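Local coordinates for protein EDTA monooxygenase (EDTA-degrading bacterium BNC1, PDB 5DQP) that probably acts as a flavin-dependent monooxygenase of the NtaA/SnaA/DszA family, in a pathway of EDTA degradation, at residues 154-157 / 158-162; 200-204 / 205-209. All coordinates share one frame; numbering follows the deposited sequence.

Interaction 1. Residues 154-157 / 158-162; sequences LEVV and HGLWN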
loop_
_atom_site.group_PDB
_atom_site.type_symbol
_atom_site.label_atom_id
_atom_site.label_comp_id
_atom_site.label_asym_id
_atom_site.label_seq_id
_atom_site.Cartn_x
_atom_site.Cartn_y
_atom_site.Cartn_z
ATOM N N LEU A 154 -1.040 -14.102 -12.785
ATOM C CA LEU A 154 -1.577 -14.836 -11.647
ATOM C C LEU A 154 -0.752 -16.078 -11.347
ATOM O O LEU A 154 -0.549 -16.417 -10.175
ATOM C CB LEU A 154 -3.037 -15.206 -11.901
ATOM C CG LEU A 154 -4.072 -14.181 -11.418
ATOM C CD1 LEU A 154 -3.954 -14.036 -9.912
ATOM C CD2 LEU A 154 -3.844 -12.871 -12.063
ATOM N N GLU A 155 -0.257 -16.768 -12.387
ATOM C CA GLU A 155 0.649 -17.891 -12.152
ATOM C C GLU A 155 1.924 -17.433 -11.445
ATOM O O GLU A 155 2.411 -18.106 -10.529
ATOM C CB GLU A 155 1.019 -18.582 -13.461
ATOM C CG GLU A 155 -0.123 -19.148 -14.263
ATOM C CD GLU A 155 0.366 -19.840 -15.538
ATOM O OE1 GLU A 155 1.600 -19.949 -15.729
ATOM O OE2 GLU A 155 -0.480 -20.275 -16.348
ATOM N N VAL A 156 2.509 -16.324 -11.893
ATOM C CA VAL A 156 3.710 -15.831 -11.240
ATOM C C VAL A 156 3.406 -15.534 -9.786
ATOM O O VAL A 156 4.086 -16.019 -8.880
ATOM C CB VAL A 156 4.259 -14.586 -11.959
ATOM C CG1 VAL A 156 5.397 -14.009 -11.140
ATOM C CG2 VAL A 156 4.721 -14.938 -13.373
ATOM N N VAL A 157 2.324 -14.793 -9.538
ATOM C CA VAL A 157 2.030 -14.373 -8.177
ATOM C C VAL A 157 1.800 -15.584 -7.271
ATOM O O VAL A 157 2.358 -15.660 -6.174
ATOM C CB VAL A 157 0.841 -13.402 -8.173
ATOM C CG1 VAL A 157 0.350 -13.132 -6.731
ATOM C CG2 VAL A 157 1.255 -12.138 -8.858
ATOM N N HIS A 158 0.973 -16.548 -7.701
ATOM C CA HIS A 158 0.767 -17.725 -6.858
ATOM C C HIS A 158 2.077 -18.471 -6.631
ATOM O O HIS A 158 2.362 -18.922 -5.512
ATOM C CB HIS A 158 -0.294 -18.651 -7.457
ATOM C CG HIS A 158 -1.688 -18.299 -7.036
ATOM N ND1 HIS A 158 -2.185 -18.606 -5.788
ATOM C CD2 HIS A 158 -2.672 -17.625 -7.677
ATOM C CE1 HIS A 158 -3.424 -18.160 -5.687
ATOM N NE2 HIS A 158 -3.741 -17.553 -6.817
ATOM N N GLY A 159 2.900 -18.585 -7.677
ATOM C CA GLY A 159 4.219 -19.172 -7.511
ATOM C C GLY A 159 5.066 -18.441 -6.483
ATOM O O GLY A 159 5.725 -19.071 -5.656
ATOM N N LEU A 160 5.036 -17.105 -6.501
ATOM C CA LEU A 160 5.788 -16.326 -5.517
ATOM C C LEU A 160 5.261 -16.536 -4.107
ATOM O O LEU A 160 6.040 -16.685 -3.157
ATOM C CB LEU A 160 5.755 -14.839 -5.877
ATOM C CG LEU A 160 6.622 -14.538 -7.095
ATOM C CD1 LEU A 160 6.466 -13.100 -7.569
ATOM C CD2 LEU A 160 8.094 -14.837 -6.756
ATOM N N TRP A 161 3.943 -16.496 -3.935
ATOM C CA TRP A 161 3.389 -16.722 -2.608
ATOM C C TRP A 161 3.864 -18.047 -2.016
ATOM O O TRP A 161 4.115 -18.134 -0.811
ATOM C CB TRP A 161 1.865 -16.655 -2.662
ATOM C CG TRP A 161 1.367 -15.244 -2.787
ATOM C CD1 TRP A 161 2.036 -14.094 -2.446
ATOM C CD2 TRP A 161 0.115 -14.831 -3.333
ATOM N NE1 TRP A 161 1.256 -12.986 -2.725
ATOM C CE2 TRP A 161 0.078 -13.414 -3.281
ATOM C CE3 TRP A 161 -0.979 -15.518 -3.864
ATOM C CZ2 TRP A 161 -1.018 -12.683 -3.722
ATOM C CZ3 TRP A 161 -2.059 -14.791 -4.312
ATOM C CH2 TRP A 161 -2.075 -13.388 -4.228
ATOM N N ASN A 162 4.026 -19.081 -2.843
ATOM C CA ASN A 162 4.382 -20.390 -2.313
ATOM C C ASN A 162 5.867 -20.607 -2.189
ATOM O O ASN A 162 6.262 -21.665 -1.703
ATOM C CB ASN A 162 3.787 -21.501 -3.174
ATOM C CG ASN A 162 2.296 -21.578 -3.026
ATOM O OD1 ASN A 162 1.760 -21.279 -1.961
ATOM N ND2 ASN A 162 1.611 -21.954 -4.090
#
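Two first torsions bring V157 and W161 together on one side of the helix: the valine sets CG1 anti to its own backbone nitrogen (chi1 170°), and the tryptophan turns CG anti to its carbonyl carbon (chi1 -75°). The two side chains then run side by side, one turn apart. V157 CG1 sits over one face of the indole in a CH-pi contact, 3.4 Å from the centroid of the W161 six-membered ring and 14° off its normal, with W161 CZ2 the nearest ring atom at 3.3 Å. The nearly straight bond from W161 N to V157 O, 2.9 Å long, ties the same two residues through the main chain. One turn back, L154 O lies at the edge of the H158 ring, close to its plane, 3.5 Å from H158 CD2, while H158 N donates to that oxygen at 2.9 Å. W161 CZ3 lies over one face of the imidazole, toward its rim, whereas H158 CE1 is in the plane of the indole, at its edge. On another side of the helix V156 CG1 meets L160 CD1 at 3.8 Å, the pair again pointing the same way. W161 NE1 donates to A106 O. Were W161 an alanine, V157 CG1 would lose its aromatic partner, a gap would probably open beside H158, and A106 O would probably be left without the indole N-H. This is the i to i+4 pattern of an alpha helix, the last turns of helix 143-161 in a TIM-barrel fold. L154, V157 and W161 pack on W122 of barrel strand 120-125, V156 and L160 rest against helix 102-115, and F226 of helix 217-226 touches L154 and E155.

Interaction 2. Residues 200-204 / 205-209; sequences VPLPP and YGPPV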
loop_
_atom_site.group_PDB
_atom_site.type_symbol
_atom_site.label_atom_id
_atom_site.label_comp_id
_atom_site.label_asym_id
_atom_site.label_seq_id
_atom_site.Cartn_x
_atom_site.Cartn_y
_atom_site.Cartn_z
ATOM N N VAL A 200 8.462 -12.518 1.411
ATOM C CA VAL A 200 7.391 -12.485 2.402
ATOM C C VAL A 200 6.925 -13.926 2.510
ATOM O O VAL A 200 6.645 -14.543 1.483
ATOM C CB VAL A 200 6.228 -11.563 1.992
ATOM C CG1 VAL A 200 5.127 -11.594 3.065
ATOM C CG2 VAL A 200 6.704 -10.134 1.727
ATOM N N PRO A 201 6.839 -14.510 3.700
ATOM C CA PRO A 201 6.561 -15.948 3.782
ATOM C C PRO A 201 5.074 -16.271 3.717
ATOM O O PRO A 201 4.219 -15.495 4.149
ATOM C CB PRO A 201 7.138 -16.326 5.149
ATOM C CG PRO A 201 6.826 -15.084 5.963
ATOM C CD PRO A 201 7.039 -13.909 5.033
ATOM N N LEU A 202 4.781 -17.455 3.182
ATOM C CA LEU A 202 3.421 -17.966 3.171
ATOM C C LEU A 202 2.952 -18.150 4.608
ATOM O O LEU A 202 3.670 -18.750 5.415
ATOM C CB LEU A 202 3.344 -19.301 2.434
ATOM C CG LEU A 202 1.969 -19.916 2.146
ATOM C CD1 LEU A 202 1.157 -19.007 1.215
ATOM C CD2 LEU A 202 2.157 -21.258 1.504
ATOM N N PRO A 203 1.787 -17.644 4.971
ATOM C CA PRO A 203 1.274 -17.867 6.319
ATOM C C PRO A 203 0.762 -19.287 6.451
ATOM O O PRO A 203 0.477 -19.939 5.440
ATOM C CB PRO A 203 0.128 -16.846 6.436
ATOM C CG PRO A 203 0.340 -15.879 5.253
ATOM C CD PRO A 203 0.919 -16.752 4.185
ATOM N N PRO A 204 0.598 -19.784 7.681
ATOM C CA PRO A 204 0.085 -21.147 7.856
ATOM C C PRO A 204 -1.370 -21.302 7.461
ATOM O O PRO A 204 -1.816 -22.426 7.207
ATOM C CB PRO A 204 0.289 -21.404 9.358
ATOM C CG PRO A 204 0.256 -20.051 9.968
ATOM C CD PRO A 204 0.920 -19.140 8.968
ATOM N N TYR A 205 -2.128 -20.225 7.370
ATOM C CA TYR A 205 -3.516 -20.332 6.944
ATOM C C TYR A 205 -3.706 -20.043 5.445
ATOM O O TYR A 205 -4.846 -19.972 4.974
ATOM C CB TYR A 205 -4.378 -19.401 7.802
ATOM C CG TYR A 205 -3.740 -18.040 7.927
ATOM C CD1 TYR A 205 -3.840 -17.118 6.893
ATOM C CD2 TYR A 205 -3.022 -17.679 9.062
ATOM C CE1 TYR A 205 -3.234 -15.897 6.973
ATOM C CE2 TYR A 205 -2.420 -16.428 9.158
ATOM C CZ TYR A 205 -2.536 -15.543 8.113
ATOM O OH TYR A 205 -1.949 -14.302 8.188
ATOM N N GLY A 206 -2.627 -19.883 4.685
ATOM C CA GLY A 206 -2.727 -19.866 3.244
ATOM C C GLY A 206 -2.534 -18.493 2.638
ATOM O O GLY A 206 -2.400 -17.491 3.342
ATOM N N PRO A 207 -2.575 -18.428 1.306
ATOM C CA PRO A 207 -2.268 -17.179 0.586
ATOM C C PRO A 207 -3.441 -16.204 0.592
ATOM O O PRO A 207 -4.563 -16.548 1.001
ATOM C CB PRO A 207 -1.967 -17.689 -0.834
ATOM C CG PRO A 207 -2.888 -18.856 -0.995
ATOM C CD PRO A 207 -2.871 -19.537 0.379
ATOM N N PRO A 208 -3.220 -14.959 0.150
ATOM C CA PRO A 208 -4.328 -14.006 0.063
ATOM C C PRO A 208 -5.443 -14.517 -0.827
ATOM O O PRO A 208 -5.202 -15.195 -1.827
ATOM C CB PRO A 208 -3.678 -12.757 -0.551
ATOM C CG PRO A 208 -2.202 -12.905 -0.225
ATOM C CD PRO A 208 -1.957 -14.375 -0.352
ATOM N N VAL A 209 -6.676 -14.173 -0.447
ATOM C CA VAL A 209 -7.853 -14.484 -1.259
ATOM C C VAL A 209 -7.826 -13.662 -2.542
ATOM O O VAL A 209 -7.498 -12.471 -2.532
ATOM C CB VAL A 209 -9.126 -14.208 -0.438
ATOM C CG1 VAL A 209 -10.395 -14.298 -1.288
ATOM C CG2 VAL A 209 -9.201 -15.157 0.751
#
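P203 and Y205 make the tight part of this turn, the proline laying CB over one face of the phenol ring, 3.6 Å from the centroid and 21° off the normal. The nearest ring atom is Y205 CZ, 3.4 Å from P203 CB, so the CH-pi contact falls toward the hydroxyl-bearing end of the ring. With chi1 at 46°, Y205 CG stands between its backbone nitrogen and carbonyl carbon, and this folds the ring back against P203. A second, looser apolar contact joins L202 CD1 to P207 CB at 4.0 Å, between the residues flanking the turn. The outer corner contrasts with both: P204 is exposed, and its CG approaches Y205 CD2 no nearer than 4.1 Å. P203 to G206 form a type I beta turn, closed by G206 N donating to P203 O at 3.2 Å; the donor stands well above the carbonyl plane. G206 has a phi of 107°, and a beta carbon there would press on the carbonyl oxygen of Y205 and collide with P207 CD, so glycine fits here. The turn lies in the loop between strands 193-194 and 210-213, where P207 and P208 pack on W161 of helix 143-161. L202 O accepts from W168 NE1 and P207 O from R419 NE. With proline rings, an aromatic face and one main-chain bond across it, the turn is held by apolar contact and by the limited backbone freedom of its prolines.

In the fold
Interaction 1 is buried within a regular helix, while interaction 2 is only partly buried, in the loop leading to barrel strand 210-213. Each includes a CH-pi contact, but the first is backed by successive main-chain helix bonds and the second by a single turn bond among prolines. They meet directly: P208 CD reaches W161 CD2 at 3.7 Å, P207 CB also touches the indole, and L202 lies against W161 O and N162. Residues 154-162 and 200-209 both pack on helix 102-115. W122 of strand 120-125 takes side chains of the helix and pairs through its backbone with V209. At the start of segment 200-204, V200 and P201 also pack on the second subunit.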